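Unsaturated glucuronyl hydrolase (PDB 2ZZR) hydrolyses unsaturated disaccharides of chondroitin, hyaluronan and heparin, releasing the 4,5-unsaturated uronic acid from their non-reducing end. Local coordinates at residues Lys7-Glu12 / Leu279-Glu284; Glu48-Pro53 / His94-Ser99. All coordinates share one frame; numbering follows the deposited sequence.

Contact 1 (Lys7-Glu12 / Leu279-Glu284); sequences KVESIE and LNRLPE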
# COMPACT_ATOMS: atom_id res chain seq x y z
N LYS A 7 -2.23 -9.97 -20.58
CA LYS A 7 -0.95 -10.39 -21.10
C LYS A 7 0.01 -10.58 -19.94
O LYS A 7 0.17 -9.70 -19.10
CB LYS A 7 -0.38 -9.39 -22.12
CG LYS A 7 0.99 -9.79 -22.68
CD LYS A 7 1.36 -9.02 -23.95
CE LYS A 7 1.33 -7.52 -23.72
NZ LYS A 7 1.57 -6.75 -24.96
N VAL A 8 0.61 -11.76 -19.89
CA VAL A 8 1.64 -12.04 -18.90
C VAL A 8 2.99 -12.00 -19.60
O VAL A 8 3.39 -12.95 -20.29
CB VAL A 8 1.41 -13.41 -18.20
CG1 VAL A 8 2.48 -13.67 -17.15
CG2 VAL A 8 0.03 -13.44 -17.56
N GLU A 9 3.69 -10.88 -19.44
CA GLU A 9 5.04 -10.72 -19.96
C GLU A 9 5.98 -11.68 -19.26
O GLU A 9 5.89 -11.88 -18.06
CB GLU A 9 5.54 -9.29 -19.75
CG GLU A 9 4.72 -8.22 -20.46
CD GLU A 9 5.21 -6.80 -20.24
OE1 GLU A 9 6.15 -6.57 -19.45
OE2 GLU A 9 4.65 -5.89 -20.90
N SER A 10 6.90 -12.28 -20.01
CA SER A 10 7.97 -13.02 -19.34
C SER A 10 8.86 -12.00 -18.60
O SER A 10 8.98 -10.85 -19.03
CB SER A 10 8.80 -13.83 -20.33
OG SER A 10 9.52 -12.98 -21.19
N ILE A 11 9.43 -12.42 -17.48
CA ILE A 11 10.40 -11.57 -16.79
C ILE A 11 11.65 -11.52 -17.65
O ILE A 11 12.42 -12.48 -17.74
CB ILE A 11 10.72 -12.06 -15.37
CG1 ILE A 11 9.43 -12.10 -14.53
CG2 ILE A 11 11.78 -11.16 -14.73
CD1 ILE A 11 9.57 -12.85 -13.20
N GLU A 12 11.82 -10.38 -18.30
CA GLU A 12 12.85 -10.21 -19.31
C GLU A 12 14.22 -10.16 -18.63
O GLU A 12 14.37 -9.53 -17.58
CB GLU A 12 12.54 -8.99 -20.19
CG GLU A 12 11.22 -9.17 -21.01
CD GLU A 12 10.70 -7.89 -21.70
OE1 GLU A 12 9.67 -8.00 -22.42
OE2 GLU A 12 11.29 -6.80 -21.52
N LEU A 279 8.34 -5.35 -12.98
CA LEU A 279 9.74 -5.77 -12.98
C LEU A 279 10.44 -5.39 -14.27
O LEU A 279 11.58 -4.92 -14.24
CB LEU A 279 9.86 -7.28 -12.74
CG LEU A 279 9.40 -7.79 -11.36
CD1 LEU A 279 9.53 -9.31 -11.31
CD2 LEU A 279 10.18 -7.13 -10.22
N ASN A 280 9.75 -5.58 -15.40
CA ASN A 280 10.32 -5.31 -16.73
C ASN A 280 10.60 -3.83 -16.98
O ASN A 280 11.36 -3.48 -17.89
CB ASN A 280 9.41 -5.88 -17.82
CG ASN A 280 9.52 -7.39 -17.93
OD1 ASN A 280 10.47 -7.99 -17.43
ND2 ASN A 280 8.56 -8.00 -18.60
N ARG A 281 9.98 -2.97 -16.18
CA ARG A 281 10.13 -1.53 -16.35
C ARG A 281 10.95 -0.86 -15.25
O ARG A 281 11.03 0.37 -15.18
CB ARG A 281 8.76 -0.88 -16.54
CG ARG A 281 8.16 -1.21 -17.90
CD ARG A 281 6.65 -1.07 -17.94
NE ARG A 281 6.12 -1.50 -19.24
CZ ARG A 281 5.96 -2.78 -19.61
NH1 ARG A 281 6.29 -3.77 -18.80
NH2 ARG A 281 5.46 -3.05 -20.81
N LEU A 282 11.58 -1.68 -14.41
CA LEU A 282 12.53 -1.20 -13.40
C LEU A 282 13.87 -0.83 -14.04
O LEU A 282 14.31 -1.51 -14.97
CB LEU A 282 12.77 -2.26 -12.32
CG LEU A 282 11.60 -2.60 -11.38
CD1 LEU A 282 12.03 -3.69 -10.41
CD2 LEU A 282 11.10 -1.37 -10.62
N PRO A 283 14.51 0.24 -13.55
CA PRO A 283 15.84 0.63 -14.05
C PRO A 283 16.96 -0.21 -13.45
O PRO A 283 16.70 -1.18 -12.74
CB PRO A 283 15.96 2.08 -13.58
CG PRO A 283 15.23 2.08 -12.28
CD PRO A 283 14.04 1.16 -12.50
N GLU A 284 18.21 0.18 -13.72
CA GLU A 284 19.39 -0.58 -13.30
C GLU A 284 19.42 -0.93 -11.81
O GLU A 284 19.77 -2.06 -11.46
CB GLU A 284 20.67 0.16 -13.72
CG GLU A 284 21.90 -0.73 -13.88
CD GLU A 284 22.54 -1.15 -12.56
OE1 GLU A 284 22.50 -0.36 -11.59
OE2 GLU A 284 23.09 -2.27 -12.50
O HOH W 1 13.08 -7.74 -16.03

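Contact 2 (Glu48-Pro53 / His94-Ser99); sequences EEYPTP and HKNVLS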
# COMPACT_ATOMS: atom_id res chain seq x y z
N GLU A 48 1.84 14.01 19.89
CA GLU A 48 0.57 13.30 19.68
C GLU A 48 -0.04 13.61 18.30
O GLU A 48 -1.12 13.11 17.97
CB GLU A 48 -0.42 13.59 20.81
CG GLU A 48 -0.08 12.81 22.10
CD GLU A 48 -1.14 12.90 23.19
OE1 GLU A 48 -2.34 13.01 22.88
OE2 GLU A 48 -0.76 12.85 24.38
N GLU A 49 0.67 14.41 17.51
CA GLU A 49 0.21 14.75 16.17
C GLU A 49 0.89 13.87 15.12
O GLU A 49 1.48 12.85 15.47
CB GLU A 49 0.40 16.25 15.91
CG GLU A 49 -0.55 17.10 16.75
CD GLU A 49 -0.68 18.53 16.26
OE1 GLU A 49 0.35 19.24 16.23
OE2 GLU A 49 -1.81 18.94 15.91
N TYR A 50 0.79 14.25 13.85
CA TYR A 50 1.11 13.34 12.74
C TYR A 50 1.97 13.99 11.66
O TYR A 50 1.89 15.21 11.46
CB TYR A 50 -0.18 12.79 12.11
CG TYR A 50 -1.05 12.04 13.08
CD1 TYR A 50 -1.92 12.72 13.94
CD2 TYR A 50 -1.00 10.64 13.16
CE1 TYR A 50 -2.71 12.03 14.86
CE2 TYR A 50 -1.80 9.95 14.07
CZ TYR A 50 -2.64 10.65 14.91
OH TYR A 50 -3.43 9.97 15.82
N PRO A 51 2.78 13.19 10.95
CA PRO A 51 3.47 13.71 9.78
C PRO A 51 2.46 14.07 8.70
O PRO A 51 1.40 13.44 8.61
CB PRO A 51 4.32 12.53 9.30
CG PRO A 51 3.70 11.32 9.90
CD PRO A 51 3.10 11.77 11.20
N THR A 52 2.78 15.10 7.91
CA THR A 52 2.04 15.37 6.68
C THR A 52 2.27 14.19 5.72
O THR A 52 3.22 13.43 5.91
CB THR A 52 2.52 16.69 6.02
OG1 THR A 52 3.95 16.72 5.96
CG2 THR A 52 2.01 17.89 6.80
N PRO A 53 1.39 14.03 4.71
CA PRO A 53 1.55 12.95 3.73
C PRO A 53 2.98 12.82 3.19
O PRO A 53 3.52 11.71 3.14
CB PRO A 53 0.57 13.34 2.62
CG PRO A 53 -0.53 14.01 3.36
CD PRO A 53 0.15 14.80 4.46
N HIS A 94 -0.88 3.70 20.96
CA HIS A 94 -2.23 3.51 21.49
C HIS A 94 -2.98 4.83 21.68
O HIS A 94 -4.21 4.86 21.57
CB HIS A 94 -2.24 2.71 22.80
CG HIS A 94 -3.62 2.50 23.33
ND1 HIS A 94 -4.54 1.68 22.72
CD2 HIS A 94 -4.26 3.04 24.40
CE1 HIS A 94 -5.68 1.70 23.39
NE2 HIS A 94 -5.53 2.52 24.42
N LYS A 95 -2.25 5.90 21.97
CA LYS A 95 -2.84 7.24 21.98
C LYS A 95 -3.34 7.62 20.59
O LYS A 95 -4.43 8.19 20.46
CB LYS A 95 -1.85 8.27 22.53
CG LYS A 95 -1.78 8.25 24.06
CD LYS A 95 -0.74 9.21 24.57
CE LYS A 95 -0.49 8.98 26.06
NZ LYS A 95 0.75 9.68 26.51
N ASN A 96 -2.56 7.28 19.56
CA ASN A 96 -3.02 7.43 18.16
C ASN A 96 -4.32 6.66 17.95
O ASN A 96 -5.28 7.20 17.39
CB ASN A 96 -1.96 6.94 17.16
CG ASN A 96 -0.79 7.88 17.02
OD1 ASN A 96 -0.69 8.93 17.68
ND2 ASN A 96 0.14 7.51 16.15
N VAL A 97 -4.35 5.41 18.39
CA VAL A 97 -5.56 4.58 18.32
C VAL A 97 -6.79 5.29 18.93
O VAL A 97 -7.88 5.27 18.35
CB VAL A 97 -5.34 3.18 18.97
CG1 VAL A 97 -6.65 2.43 19.11
CG2 VAL A 97 -4.34 2.38 18.14
N LEU A 98 -6.61 5.91 20.09
CA LEU A 98 -7.72 6.61 20.74
C LEU A 98 -8.19 7.81 19.91
O LEU A 98 -9.39 8.08 19.83
CB LEU A 98 -7.35 7.03 22.17
CG LEU A 98 -7.17 5.86 23.16
CD1 LEU A 98 -6.76 6.38 24.55
CD2 LEU A 98 -8.42 5.01 23.26
N SER A 99 -7.23 8.49 19.27
CA SER A 99 -7.51 9.56 18.33
C SER A 99 -8.31 9.06 17.12
O SER A 99 -9.25 9.71 16.68
CB SER A 99 -6.21 10.23 17.86
OG SER A 99 -6.45 11.19 16.85
O HOH W 2 -2.65 10.94 18.61
O HOH W 3 1.66 11.85 24.99

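Contact 1 (Lys7-Glu12 / Leu279-Glu284)
Asn280 meets the extended backbone of 7-12 with both ends of its amide. Its ND2 donates to Ser10 O and to Glu9 OE1, each at 2.9 Å and close to the amide plane, so each N-H has its own partner. At the other end of the amide, OD1 accepts from Glu12 N at 2.9 Å; water 1 adds a second donor there and also donates to Glu12 O. Three bonds to the facing segment thus fix the rotation of the amide. The Glu9 chain is extended beyond CG (chi2 180°), which carries its carboxylate out to Arg281. Glu9 OE1 is shared: Asn280 ND2 comes from its anti side and Arg281 NH1, also bonded to Tyr277 O, from its syn side, nearly straight (171°). Arg281 NH2 reaches Glu9 OE2 at 3.0 Å, completing an end-on, two-nitrogen salt bridge. The Glu12 carboxylate stacks on the Asn280 amide, planes 17° apart, while Glu12 OE1 bonds a glycerol probably from the crystallisation liquor. Beside the polar bonds, Ile11 CD1 touches Leu279 CD1 at 4.0 Å. The arrangement is an asparagine side chain bridging backbone N-H and C=O groups, here fastening the N-terminal arm across the end of helix 265-280 in the alpha-barrel of family 88.

Contact 2 (Glu48-Pro53 / His94-Ser99)
Tyr50 and Asn96 reach toward each other tip to tip, their ring and amide planes 36° apart. In van der Waals terms, Tyr50 CE2 rests 3.7 Å from Asn96 CG. One helical turn further on, Ser99 OG stands anti to its backbone N (chi1 174°), a rotamer that sets it 3.4 Å from Tyr50 OH while it is hydrogen-bonded to Asn65 ND2. The water-mediated bonds give the clearest polar link. Water 2 donates to Glu48 O at 2.7 Å and to Asn96 OD1 at 3.0 Å, and is hydrogen-bonded to Tyr50 OH at 3.1 Å, joining the loop backbone, the phenol and the helix side chain. The amide nitrogen of Asn96, ND2, is bonded to Thr74 OG1 on helix 70-84. The charged pair is indirect: Glu48 OE2 lies against the aliphatic part of Lys95, 3.6 Å from Lys95 CD, but is too far for a salt bridge, at 4.1 Å from Lys95 NZ; water 3 spans that pair, donating to Glu48 OE2 and accepting from Lys95 NZ. The chemistry implies that helix 87-105 and the start of strand 50-56 are joined partly through ordered water, with one water linking backbone, phenol and amide and the other the two charges.

How the contacts relate
Contacts 1 and 2 lie on opposite sides of the chain's centre, their own centres 38 Å apart, and share no helix or strand. Both are partly buried, with two buried and two exposed residues among those that touch, and both are away from the annotated sites. Along the sequence contact 2 nests inside the loop closed by contact 1: 266 residues separate the segments of contact 1, against 40 in contact 2. The chemistry differs with the elements that meet. An arm without regular structure meets a helix end in contact 1 and gains five direct hydrogen bonds; in contact 2 a strand start faces a helix side, with no clear direct bond and two bridging waters.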